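Local structure of exotoxin 3 (Staphylococcus aureus, 2Z8L) at residues G63-R68 with R190-I195; G76-V81 with I134-V139; V139-L144 with Y178-N183. The protein binds the sialylated glycan sialyl Lewis X as a staphylococcal superantigen-like toxin built from an OB-fold and a beta-grasp domain. One frame throughout, in Å; residues are numbered along the deposited sequence.

Contact 1. Residues G63-R68 with R190-I195. With SIA (N-acetyl-alpha-neuraminic acid), chain B; NAG (2-acetamido-2-deoxy-beta-D-glucopyranose), chain C; GAL (beta-D-galactopyranose), chain D.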
loop_
_atom_site.group_PDB
_atom_site.type_symbol
_atom_site.label_atom_id
_atom_site.label_comp_id
_atom_site.label_asym_id
_atom_site.label_seq_id
_atom_site.Cartn_x
_atom_site.Cartn_y
_atom_site.Cartn_z
ATOM N N GLY A 63 9.675 -10.519 3.287
ATOM C CA GLY A 63 10.792 -9.678 3.627
ATOM C C GLY A 63 11.193 -9.798 5.062
ATOM O O GLY A 63 10.964 -10.809 5.714
ATOM N N LYS A 64 11.816 -8.770 5.589
ATOM C CA LYS A 64 12.225 -8.868 6.991
ATOM C C LYS A 64 11.042 -8.723 7.981
ATOM O O LYS A 64 11.211 -8.948 9.178
ATOM C CB LYS A 64 13.433 -7.965 7.282
ATOM C CG LYS A 64 13.202 -6.480 7.079
ATOM C CD LYS A 64 14.443 -5.771 6.571
ATOM C CE LYS A 64 15.729 -6.285 7.227
ATOM N NZ LYS A 64 16.870 -5.345 7.058
ATOM N N ASP A 65 9.826 -8.422 7.483
ATOM C CA ASP A 65 8.600 -8.510 8.333
ATOM C C ASP A 65 8.391 -9.944 8.833
ATOM O O ASP A 65 7.655 -10.173 9.786
ATOM C CB ASP A 65 7.338 -8.037 7.560
ATOM C CG ASP A 65 6.174 -7.546 8.494
ATOM O OD1 ASP A 65 6.458 -6.810 9.492
ATOM O OD2 ASP A 65 4.964 -7.865 8.198
ATOM N N ILE A 66 9.026 -10.911 8.182
ATOM C CA ILE A 66 8.876 -12.315 8.551
ATOM C C ILE A 66 9.344 -12.613 9.987
ATOM O O ILE A 66 8.854 -13.583 10.594
ATOM C CB ILE A 66 9.561 -13.257 7.509
ATOM C CG1 ILE A 66 8.679 -13.374 6.251
ATOM C CG2 ILE A 66 9.819 -14.642 8.102
ATOM C CD1 ILE A 66 9.364 -13.937 5.009
ATOM N N GLU A 67 10.252 -11.799 10.545
ATOM C CA GLU A 67 10.664 -11.993 11.948
ATOM C C GLU A 67 10.415 -10.789 12.892
ATOM O O GLU A 67 10.665 -10.886 14.099
ATOM C CB GLU A 67 12.106 -12.537 12.043
ATOM C CG GLU A 67 13.207 -11.508 11.852
ATOM C CD GLU A 67 13.393 -10.608 13.071
ATOM O OE1 GLU A 67 13.619 -11.156 14.183
ATOM O OE2 GLU A 67 13.292 -9.357 12.916
ATOM N N ARG A 68 9.904 -9.677 12.368
ATOM C CA ARG A 68 9.273 -8.678 13.233
ATOM C C ARG A 68 8.036 -9.354 13.855
ATOM O O ARG A 68 7.675 -9.086 15.004
ATOM C CB ARG A 68 8.871 -7.423 12.448
ATOM C CG ARG A 68 8.118 -6.357 13.272
ATOM C CD ARG A 68 8.941 -5.084 13.447
ATOM N NE ARG A 68 9.045 -4.346 12.181
ATOM C CZ ARG A 68 8.377 -3.229 11.855
ATOM N NH1 ARG A 68 7.522 -2.630 12.689
ATOM N NH2 ARG A 68 8.575 -2.691 10.659
ATOM N N ARG A 190 7.821 -6.687 -1.905
ATOM C CA ARG A 190 7.880 -5.373 -1.285
ATOM C C ARG A 190 6.600 -5.064 -0.500
ATOM O O ARG A 190 6.508 -4.024 0.139
ATOM C CB ARG A 190 8.077 -4.263 -2.307
ATOM C CG ARG A 190 9.396 -4.420 -2.970
ATOM C CD ARG A 190 9.565 -3.455 -4.127
ATOM N NE ARG A 190 9.755 -2.072 -3.684
ATOM C CZ ARG A 190 9.497 -0.963 -4.417
ATOM N NH1 ARG A 190 8.987 -1.042 -5.614
ATOM N NH2 ARG A 190 9.743 0.213 -3.899
ATOM N N MET A 191 5.635 -5.988 -0.518
ATOM C CA MET A 191 4.324 -5.575 -0.003
ATOM C C MET A 191 4.208 -5.631 1.502
ATOM O O MET A 191 3.200 -5.172 2.058
ATOM C CB MET A 191 3.223 -6.360 -0.648
ATOM C CG MET A 191 2.685 -5.561 -1.798
ATOM S SD MET A 191 1.563 -6.477 -2.644
ATOM C CE MET A 191 1.458 -5.655 -4.239
ATOM N N SER A 192 5.243 -6.100 2.172
ATOM C CA SER A 192 5.359 -6.026 3.624
ATOM C C SER A 192 6.206 -4.861 4.171
ATOM O O SER A 192 6.255 -4.626 5.373
ATOM C CB SER A 192 5.865 -7.351 4.191
ATOM O OG SER A 192 4.855 -8.370 4.114
ATOM N N ASP A 193 6.893 -4.145 3.283
ATOM C CA ASP A 193 7.784 -3.074 3.733
ATOM C C ASP A 193 6.979 -1.915 4.347
ATOM O O ASP A 193 5.909 -1.617 3.833
ATOM C CB ASP A 193 8.595 -2.597 2.562
ATOM C CG ASP A 193 9.586 -3.706 2.019
ATOM O OD1 ASP A 193 9.885 -4.738 2.699
ATOM O OD2 ASP A 193 10.052 -3.544 0.862
ATOM N N VAL A 194 7.468 -1.356 5.441
ATOM C CA VAL A 194 6.745 -0.312 6.185
ATOM C C VAL A 194 7.651 0.885 6.398
ATOM O O VAL A 194 8.885 0.726 6.518
ATOM C CB VAL A 194 6.256 -0.887 7.522
ATOM C CG1 VAL A 194 5.662 0.145 8.398
ATOM C CG2 VAL A 194 5.244 -2.010 7.284
ATOM N N ILE A 195 7.061 2.073 6.437
ATOM C CA ILE A 195 7.827 3.292 6.671
ATOM C C ILE A 195 7.122 4.141 7.726
ATOM O O ILE A 195 5.979 3.917 8.034
ATOM C CB ILE A 195 7.997 4.083 5.388
ATOM C CG1 ILE A 195 6.699 4.650 4.840
ATOM C CG2 ILE A 195 8.762 3.260 4.391
ATOM C CD1 ILE A 195 6.851 5.539 3.627
HETATM C C1 SIA B . 13.811 2.571 -4.507
HETATM C C2 SIA B . 14.976 1.671 -4.082
HETATM C C3 SIA B . 16.235 2.476 -3.757
HETATM C C4 SIA B . 16.072 3.255 -2.455
HETATM C C5 SIA B . 15.646 2.348 -1.287
HETATM C C6 SIA B . 14.390 1.585 -1.726
HETATM C C7 SIA B . 13.831 0.580 -0.726
HETATM C C8 SIA B . 12.729 -0.280 -1.363
HETATM C C9 SIA B . 11.909 -1.096 -0.393
HETATM C C10 SIA B . 15.846 3.035 1.070
HETATM C C11 SIA B . 15.391 4.007 2.126
HETATM N N5 SIA B . 15.334 3.207 -0.139
HETATM O O1A SIA B . 12.679 2.168 -4.161
HETATM O O1B SIA B . 13.985 3.607 -5.198
HETATM O O4 SIA B . 17.305 3.990 -2.158
HETATM O O6 SIA B . 14.710 0.870 -2.927
HETATM O O7 SIA B . 14.860 -0.323 -0.320
HETATM O O8 SIA B . 11.898 0.634 -2.103
HETATM O O9 SIA B . 10.960 -1.957 -1.035
HETATM O O10 SIA B . 16.618 2.102 1.282
HETATM C C1 NAG C . 12.896 -7.634 -5.165
HETATM C C2 NAG C . 12.611 -7.111 -6.593
HETATM C C3 NAG C . 13.423 -5.868 -6.936
HETATM C C4 NAG C . 13.314 -4.826 -5.824
HETATM C C5 NAG C . 13.636 -5.525 -4.497
HETATM C C6 NAG C . 13.654 -4.676 -3.233
HETATM C C7 NAG C . 11.882 -8.803 -8.220
HETATM C C8 NAG C . 12.378 -9.802 -9.247
HETATM N N2 NAG C . 12.841 -8.120 -7.603
HETATM O O1 NAG C . 12.047 -8.733 -4.855
HETATM O O3 NAG C . 13.031 -5.330 -8.212
HETATM O O4 NAG C . 14.261 -3.807 -6.149
HETATM O O5 NAG C . 12.671 -6.548 -4.259
HETATM O O6 NAG C . 12.516 -3.872 -3.134
HETATM O O7 NAG C . 10.671 -8.650 -8.020
HETATM C C1 GAL D . 13.730 -2.463 -6.046
HETATM C C2 GAL D . 14.904 -1.546 -5.750
HETATM C C3 GAL D . 14.328 -0.147 -5.549
HETATM C C4 GAL D . 13.544 0.273 -6.797
HETATM C C5 GAL D . 12.449 -0.746 -7.133
HETATM C C6 GAL D . 11.687 -0.401 -8.393
HETATM O O2 GAL D . 15.510 -2.013 -4.545
HETATM O O3 GAL D . 15.329 0.818 -5.197
HETATM O O4 GAL D . 14.447 0.361 -7.873
HETATM O O5 GAL D . 13.045 -2.056 -7.238
HETATM O O6 GAL D . 10.729 -1.378 -8.767
HETATM O O HOH W 1 12.470 -6.768 3.102
HETATM O O HOH W 2 3.197 -7.498 6.063
HETATM O O HOH W 3 9.531 -6.379 4.861
#
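D65 and S192 meet carbon to carbon, with D65 CB 3.7 Å from S192 CB, where the short helix 65-68 comes up to the turn R190-D193. A second, looser touch lies farther along: the R68 guanidinium comes obliquely toward V194, its NH2 4.3 Å from V194 CB.

No direct hydrogen bond joins the two segments; water does the polar work. One water donates to D65 OD2 at 2.8 Å and also pairs with S192 OG, whose hydroxyl is hydrogen-bonded to F62 N as well. A second water lies 2.7 Å from D193 OD1 and weakly accepts from the backbone N-H of D65.

Sugar contacts occupy the far side of the turn. R190 NE gives a nearly straight bond (170°) to SIA O9, 2.9 Å away, while R190 NH2 reaches SIA O8 at 2.8 Å along a more bent path. GAL C5 lies over one face of the same guanidinium. SIA O9 in turn donates to D193 OD2 at 2.6 Å, so the glycerol tail is held between an arginine and an aspartate. The arrangement is a solvated seam between OB-fold and beta-grasp domains, running beside the sialic acid site.

Contact 2. Residues G76-V81 with I134-V139. Unlike the reference sequence in segment 134-139: V139 (reference Ile).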
loop_
_atom_site.group_PDB
_atom_site.type_symbol
_atom_site.label_atom_id
_atom_site.label_comp_id
_atom_site.label_asym_id
_atom_site.label_seq_id
_atom_site.Cartn_x
_atom_site.Cartn_y
_atom_site.Cartn_z
ATOM N N GLY A 76 -3.117 -6.194 17.980
ATOM C CA GLY A 76 -2.913 -4.783 17.769
ATOM C C GLY A 76 -2.333 -4.452 16.412
ATOM O O GLY A 76 -1.529 -3.500 16.268
ATOM N N LEU A 77 -2.770 -5.195 15.404
ATOM C CA LEU A 77 -2.351 -4.935 14.029
ATOM C C LEU A 77 -3.379 -4.148 13.249
ATOM O O LEU A 77 -4.578 -4.251 13.495
ATOM C CB LEU A 77 -2.088 -6.269 13.328
ATOM C CG LEU A 77 -1.093 -7.194 13.993
ATOM C CD1 LEU A 77 -0.955 -8.482 13.204
ATOM C CD2 LEU A 77 0.228 -6.501 14.120
ATOM N N ASP A 78 -2.883 -3.395 12.264
ATOM C CA ASP A 78 -3.711 -2.805 11.210
ATOM C C ASP A 78 -3.313 -3.537 9.911
ATOM O O ASP A 78 -2.133 -3.804 9.703
ATOM C CB ASP A 78 -3.400 -1.357 11.039
ATOM C CG ASP A 78 -4.019 -0.442 12.105
ATOM O OD1 ASP A 78 -4.818 -0.896 12.957
ATOM O OD2 ASP A 78 -3.686 0.783 12.052
ATOM N N ILE A 79 -4.288 -3.920 9.104
ATOM C CA ILE A 79 -3.999 -4.603 7.834
ATOM C C ILE A 79 -4.690 -3.940 6.658
ATOM O O ILE A 79 -5.907 -3.741 6.669
ATOM C CB ILE A 79 -4.410 -6.095 7.883
ATOM C CG1 ILE A 79 -3.909 -6.691 9.208
ATOM C CG2 ILE A 79 -3.884 -6.799 6.611
ATOM C CD1 ILE A 79 -4.159 -8.106 9.377
ATOM N N PHE A 80 -3.925 -3.637 5.611
ATOM C CA PHE A 80 -4.482 -3.149 4.364
ATOM C C PHE A 80 -4.642 -4.313 3.435
ATOM O O PHE A 80 -3.651 -4.864 2.969
ATOM C CB PHE A 80 -3.553 -2.077 3.741
ATOM C CG PHE A 80 -4.118 -1.444 2.549
ATOM C CD1 PHE A 80 -5.240 -0.608 2.644
ATOM C CD2 PHE A 80 -3.621 -1.736 1.292
ATOM C CE1 PHE A 80 -5.793 -0.068 1.477
ATOM C CE2 PHE A 80 -4.183 -1.191 0.140
ATOM C CZ PHE A 80 -5.234 -0.351 0.246
ATOM N N VAL A 81 -5.899 -4.668 3.175
ATOM C CA VAL A 81 -6.274 -5.851 2.440
ATOM C C VAL A 81 -6.740 -5.493 1.008
ATOM O O VAL A 81 -7.594 -4.605 0.820
ATOM C CB VAL A 81 -7.426 -6.638 3.202
ATOM C CG1 VAL A 81 -7.870 -7.846 2.351
ATOM C CG2 VAL A 81 -6.997 -7.030 4.598
ATOM N N ILE A 134 -1.868 11.592 5.719
ATOM C CA ILE A 134 -1.373 10.394 6.336
ATOM C C ILE A 134 -1.948 10.330 7.743
ATOM O O ILE A 134 -1.812 11.286 8.492
ATOM C CB ILE A 134 0.190 10.444 6.452
ATOM C CG1 ILE A 134 0.898 10.638 5.093
ATOM C CG2 ILE A 134 0.772 9.253 7.168
ATOM C CD1 ILE A 134 0.679 9.541 4.173
ATOM N N TYR A 135 -2.608 9.215 8.063
ATOM C CA TYR A 135 -3.229 9.017 9.377
ATOM C C TYR A 135 -2.516 8.014 10.251
ATOM O O TYR A 135 -2.911 7.862 11.419
ATOM C CB TYR A 135 -4.709 8.599 9.204
ATOM C CG TYR A 135 -5.529 9.652 8.492
ATOM C CD1 TYR A 135 -6.283 10.566 9.196
ATOM C CD2 TYR A 135 -5.562 9.712 7.111
ATOM C CE1 TYR A 135 -7.033 11.534 8.548
ATOM C CE2 TYR A 135 -6.319 10.669 6.477
ATOM C CZ TYR A 135 -7.031 11.571 7.200
ATOM O OH TYR A 135 -7.820 12.558 6.612
ATOM N N LYS A 136 -1.478 7.376 9.738
ATOM C CA LYS A 136 -0.830 6.297 10.437
ATOM C C LYS A 136 0.627 6.561 10.740
ATOM O O LYS A 136 1.352 7.008 9.886
ATOM C CB LYS A 136 -1.016 4.957 9.654
ATOM C CG LYS A 136 -2.446 4.438 9.834
ATOM C CD LYS A 136 -2.769 3.183 9.020
ATOM C CE LYS A 136 -1.682 2.062 9.128
ATOM N NZ LYS A 136 -1.283 1.531 10.511
ATOM N N GLU A 137 1.051 6.146 11.931
ATOM C CA GLU A 137 2.437 6.206 12.325
ATOM C C GLU A 137 3.281 5.275 11.514
ATOM O O GLU A 137 4.413 5.613 11.215
ATOM C CB GLU A 137 2.599 5.838 13.805
ATOM C CG GLU A 137 1.953 6.818 14.721
ATOM C CD GLU A 137 1.696 6.250 16.127
ATOM O OE1 GLU A 137 2.115 5.094 16.412
ATOM O OE2 GLU A 137 1.028 6.951 16.881
ATOM N N GLU A 138 2.766 4.090 11.244
ATOM C CA GLU A 138 3.474 3.050 10.443
ATOM C C GLU A 138 2.597 2.802 9.230
ATOM O O GLU A 138 1.451 2.439 9.368
ATOM C CB GLU A 138 3.600 1.770 11.271
ATOM C CG GLU A 138 4.758 0.949 10.881
ATOM C CD GLU A 138 4.989 -0.171 11.871
ATOM O OE1 GLU A 138 5.554 0.134 12.985
ATOM O OE2 GLU A 138 4.539 -1.328 11.570
ATOM N N VAL A 139 3.139 3.022 8.044
ATOM C CA VAL A 139 2.388 2.892 6.839
ATOM C C VAL A 139 3.116 1.882 5.898
ATOM O O VAL A 139 4.335 1.953 5.707
ATOM C CB VAL A 139 2.207 4.220 6.079
ATOM C CG1 VAL A 139 1.129 3.944 4.989
ATOM C CG2 VAL A 139 1.829 5.424 6.966
#
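K136 leaves its backbone with CG anti to the carbonyl carbon (chi1 -75°), runs straight through chi2, then bends at chi3 and chi4 (47° and 56°), which swings its ammonium round to meet D78. The aspartate comes from the opposite direction, and the two close a salt bridge in which K136 NZ donates to D78 OD2 at 3.0 Å. The bond uses the anti lone pair of OD2, the one turned away from OD1, and D78 OD1 is taken up separately by the backbone N of N34.

The ammonium has further partners. It donates weakly to the backbone oxygen two residues along, E138 O, 3.1 Å from K136 NZ, and it is hydrogen-bonded to T99 OG1 on strand 92-100. Several oxygens thus gather round one nitrogen, which probably favours its charged form and helps fix the curled lysine chain.

The backbones themselves stay well apart, the nearest CA atoms, those of D78 and E138, being 9.3 Å from each other. What spans the gap is this single ion pair, joining OB-fold strand 77-81 to the loop that leads into strand 138-140 of the beta-grasp domain: an interdomain salt bridge of the two-domain staphylococcal toxin fold.

Contact 3. Residues V139-L144 with Y178-N183. Unlike the reference sequence in segment 139-144: V139 (reference Ile). With SIA (N-acetyl-alpha-neuraminic acid), chain B; GAL (beta-D-galactopyranose), chain D; FUC (alpha-L-fucopyranose), chain E.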
loop_
_atom_site.group_PDB
_atom_site.type_symbol
_atom_site.label_atom_id
_atom_site.label_comp_id
_atom_site.label_asym_id
_atom_site.label_seq_id
_atom_site.Cartn_x
_atom_site.Cartn_y
_atom_site.Cartn_z
ATOM N N VAL A 139 3.139 3.022 8.044
ATOM C CA VAL A 139 2.388 2.892 6.839
ATOM C C VAL A 139 3.116 1.882 5.898
ATOM O O VAL A 139 4.335 1.953 5.707
ATOM C CB VAL A 139 2.207 4.220 6.079
ATOM C CG1 VAL A 139 1.129 3.944 4.989
ATOM C CG2 VAL A 139 1.829 5.424 6.966
ATOM N N SER A 140 2.340 0.943 5.318
ATOM C CA SER A 140 2.955 -0.017 4.374
ATOM C C SER A 140 3.156 0.651 3.006
ATOM O O SER A 140 2.302 1.462 2.562
ATOM C CB SER A 140 2.093 -1.299 4.218
ATOM O OG SER A 140 0.875 -1.084 3.563
ATOM N N LEU A 141 4.272 0.301 2.325
ATOM C CA LEU A 141 4.408 0.670 0.913
ATOM C C LEU A 141 3.218 0.176 0.119
ATOM O O LEU A 141 2.803 0.872 -0.829
ATOM C CB LEU A 141 5.698 0.122 0.294
ATOM C CG LEU A 141 6.963 0.647 0.906
ATOM C CD1 LEU A 141 8.165 0.165 0.034
ATOM C CD2 LEU A 141 6.965 2.173 1.036
ATOM N N LYS A 142 2.662 -1.000 0.479
ATOM C CA LYS A 142 1.482 -1.512 -0.233
ATOM C C LYS A 142 0.319 -0.497 -0.257
ATOM O O LYS A 142 -0.264 -0.216 -1.319
ATOM C CB LYS A 142 1.001 -2.756 0.439
ATOM C CG LYS A 142 -0.200 -3.414 -0.218
ATOM C CD LYS A 142 -0.801 -4.526 0.645
ATOM C CE LYS A 142 -1.980 -5.280 0.036
ATOM N NZ LYS A 142 -1.472 -6.057 -1.131
ATOM N N GLU A 143 -0.027 0.012 0.905
ATOM C CA GLU A 143 -1.100 0.987 1.034
ATOM C C GLU A 143 -0.820 2.277 0.309
ATOM O O GLU A 143 -1.673 2.761 -0.397
ATOM C CB GLU A 143 -1.418 1.232 2.514
ATOM C CG GLU A 143 -2.671 2.070 2.669
ATOM C CD GLU A 143 -3.184 2.189 4.089
ATOM O OE1 GLU A 143 -2.694 1.523 5.051
ATOM O OE2 GLU A 143 -4.146 3.017 4.230
ATOM N N LEU A 144 0.379 2.810 0.474
ATOM C CA LEU A 144 0.685 4.051 -0.232
ATOM C C LEU A 144 0.617 3.857 -1.740
ATOM O O LEU A 144 -0.022 4.655 -2.462
ATOM C CB LEU A 144 2.086 4.484 0.173
ATOM C CG LEU A 144 2.221 5.282 1.424
ATOM C CD1 LEU A 144 3.710 5.406 1.701
ATOM C CD2 LEU A 144 1.567 6.668 1.036
ATOM N N TYR A 178 11.544 5.974 -1.796
ATOM C CA TYR A 178 10.975 4.720 -2.279
ATOM C C TYR A 178 10.323 4.982 -3.643
ATOM O O TYR A 178 9.605 5.961 -3.791
ATOM C CB TYR A 178 9.956 4.223 -1.290
ATOM C CG TYR A 178 10.568 4.058 0.101
ATOM C CD1 TYR A 178 11.148 2.887 0.476
ATOM C CD2 TYR A 178 10.543 5.094 0.993
ATOM C CE1 TYR A 178 11.680 2.725 1.732
ATOM C CE2 TYR A 178 11.104 4.975 2.256
ATOM C CZ TYR A 178 11.678 3.774 2.609
ATOM O OH TYR A 178 12.202 3.624 3.877
ATOM N N THR A 179 10.527 4.080 -4.596
ATOM C CA THR A 179 10.093 4.281 -5.964
ATOM C C THR A 179 9.101 3.179 -6.334
ATOM O O THR A 179 9.372 1.985 -6.069
ATOM C CB THR A 179 11.255 4.158 -6.969
ATOM O OG1 THR A 179 12.238 5.109 -6.620
ATOM C CG2 THR A 179 10.775 4.497 -8.378
ATOM N N PHE A 180 8.012 3.602 -6.969
ATOM C CA PHE A 180 6.943 2.702 -7.513
ATOM C C PHE A 180 6.912 2.856 -8.990
ATOM O O PHE A 180 6.532 3.917 -9.491
ATOM C CB PHE A 180 5.516 2.950 -6.943
ATOM C CG PHE A 180 5.460 3.007 -5.426
ATOM C CD1 PHE A 180 6.134 2.099 -4.690
ATOM C CD2 PHE A 180 4.641 3.939 -4.788
ATOM C CE1 PHE A 180 6.083 2.139 -3.276
ATOM C CE2 PHE A 180 4.563 3.988 -3.416
ATOM C CZ PHE A 180 5.300 3.057 -2.665
ATOM N N GLU A 181 7.389 1.859 -9.737
ATOM C CA GLU A 181 7.342 1.928 -11.198
ATOM C C GLU A 181 5.915 1.658 -11.650
ATOM O O GLU A 181 5.338 0.579 -11.368
ATOM C CB GLU A 181 8.250 0.878 -11.812
ATOM C CG GLU A 181 9.710 0.968 -11.473
ATOM C CD GLU A 181 10.465 -0.240 -12.108
ATOM O OE1 GLU A 181 10.681 -0.178 -13.328
ATOM O OE2 GLU A 181 10.764 -1.260 -11.432
ATOM N N LEU A 182 5.328 2.579 -12.413
ATOM C CA LEU A 182 3.884 2.457 -12.757
ATOM C C LEU A 182 3.551 1.502 -13.895
ATOM O O LEU A 182 2.368 1.211 -14.102
ATOM C CB LEU A 182 3.289 3.830 -13.032
ATOM C CG LEU A 182 3.405 4.786 -11.860
ATOM C CD1 LEU A 182 2.889 6.133 -12.196
ATOM C CD2 LEU A 182 2.682 4.246 -10.607
ATOM N N ASN A 183 4.564 0.977 -14.593
ATOM C CA ASN A 183 4.287 0.050 -15.688
ATOM C C ASN A 183 4.023 -1.376 -15.240
ATOM O O ASN A 183 3.788 -2.282 -16.096
ATOM C CB ASN A 183 5.376 0.091 -16.751
ATOM C CG ASN A 183 6.722 -0.419 -16.287
ATOM O OD1 ASN A 183 6.931 -0.836 -15.160
ATOM N ND2 ASN A 183 7.664 -0.386 -17.213
HETATM C C1 SIA B . 13.811 2.571 -4.507
HETATM C C2 SIA B . 14.976 1.671 -4.082
HETATM C C3 SIA B . 16.235 2.476 -3.757
HETATM C C4 SIA B . 16.072 3.255 -2.455
HETATM C C5 SIA B . 15.646 2.348 -1.287
HETATM C C6 SIA B . 14.390 1.585 -1.726
HETATM C C7 SIA B . 13.831 0.580 -0.726
HETATM C C8 SIA B . 12.729 -0.280 -1.363
HETATM C C9 SIA B . 11.909 -1.096 -0.393
HETATM C C10 SIA B . 15.846 3.035 1.070
HETATM C C11 SIA B . 15.391 4.007 2.126
HETATM N N5 SIA B . 15.334 3.207 -0.139
HETATM O O1A SIA B . 12.679 2.168 -4.161
HETATM O O1B SIA B . 13.985 3.607 -5.198
HETATM O O4 SIA B . 17.305 3.990 -2.158
HETATM O O6 SIA B . 14.710 0.870 -2.927
HETATM O O7 SIA B . 14.860 -0.323 -0.320
HETATM O O8 SIA B . 11.898 0.634 -2.103
HETATM O O9 SIA B . 10.960 -1.957 -1.035
HETATM O O10 SIA B . 16.618 2.102 1.282
HETATM C C1 GAL D . 13.730 -2.463 -6.046
HETATM C C2 GAL D . 14.904 -1.546 -5.750
HETATM C C3 GAL D . 14.328 -0.147 -5.549
HETATM C C4 GAL D . 13.544 0.273 -6.797
HETATM C C5 GAL D . 12.449 -0.746 -7.133
HETATM C C6 GAL D . 11.687 -0.401 -8.393
HETATM O O2 GAL D . 15.510 -2.013 -4.545
HETATM O O3 GAL D . 15.329 0.818 -5.197
HETATM O O4 GAL D . 14.447 0.361 -7.873
HETATM O O5 GAL D . 13.045 -2.056 -7.238
HETATM O O6 GAL D . 10.729 -1.378 -8.767
HETATM C C1 FUC E . 13.849 -5.606 -9.376
HETATM C C2 FUC E . 12.962 -5.260 -10.580
HETATM C C3 FUC E . 12.833 -3.756 -10.750
HETATM C C4 FUC E . 14.212 -3.112 -10.751
HETATM C C5 FUC E . 15.017 -3.564 -9.527
HETATM C C6 FUC E . 16.411 -2.972 -9.427
HETATM O O2 FUC E . 11.674 -5.836 -10.468
HETATM O O3 FUC E . 12.094 -3.479 -11.943
HETATM O O4 FUC E . 14.848 -3.573 -11.916
HETATM O O5 FUC E . 15.102 -4.972 -9.488
#
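L141 is the side chain to follow, starting at CB, which sits 4.1 Å from F180 CE1 beside the phenylalanine ring. CG stands anti to the carbonyl carbon (chi1 -63°), which carries the branch toward the Y178 and F180 rings; from there the methyls take separate partners. CD2 goes inward, over one face of the Y178 ring and 4.2 Å from F180 CZ. CD1 lies 4.1 Å from Y178 CD1 and also reaches the sugar, 3.7 Å from SIA O9. One leucine therefore packs against two aromatics and lines the glycan site with its tip. The leucine side chain crosses that of Y178 at about a right angle and that of F180 obliquely.

F180 extends the apolar layer: its ring also touches the backbone oxygen of L141 and, one helical turn on, the CB of L144. This is the helix-on-sheet packing of the beta-grasp domain, with the start of helix 141-155 laid against the edge strand 177-181. S140 is the N-cap, its OG accepting from E143 N with an N-H...O angle of 162°, so the first turn that carries L141 is held at its end.

Along the strand, neighbours alternate between helix and glycan. T179 holds the sialic acid carboxylate with two bonds, its backbone N to SIA O1A and its OG1 to SIA O1B at 2.7 Å. E181, extended beyond CG, offers one oxygen to two sugars, accepting at OE2 from GAL O6 and from FUC O3, the latter at 2.6 Å. Y178 borders both sides: while L141 CD2 lies over its face, its edge is turned to SIA O8, 3.5 Å from Y178 CD1, and the acetamido methyl C11 rests near its OH.

Contact 3 is the buried one, an apolar helix-on-sheet layer within the beta-grasp domain, whereas contacts 1 and 2 are partly buried and cross between the two domains. Those two differ in chemistry: contact 1 is bridged mainly by water, contact 2 by a direct ion pair. Strand 138-140 ties all three together. Contacts 2 and 3 share V139 on it, and it pairs with strand 194-196 of contact 1 through I195 N and V139 O. Contacts 1 and 3 also work on the same glycan, gripping sialic acid at its tail and its carboxylate respectively, and R190 NH2 bonds to T179 O between them.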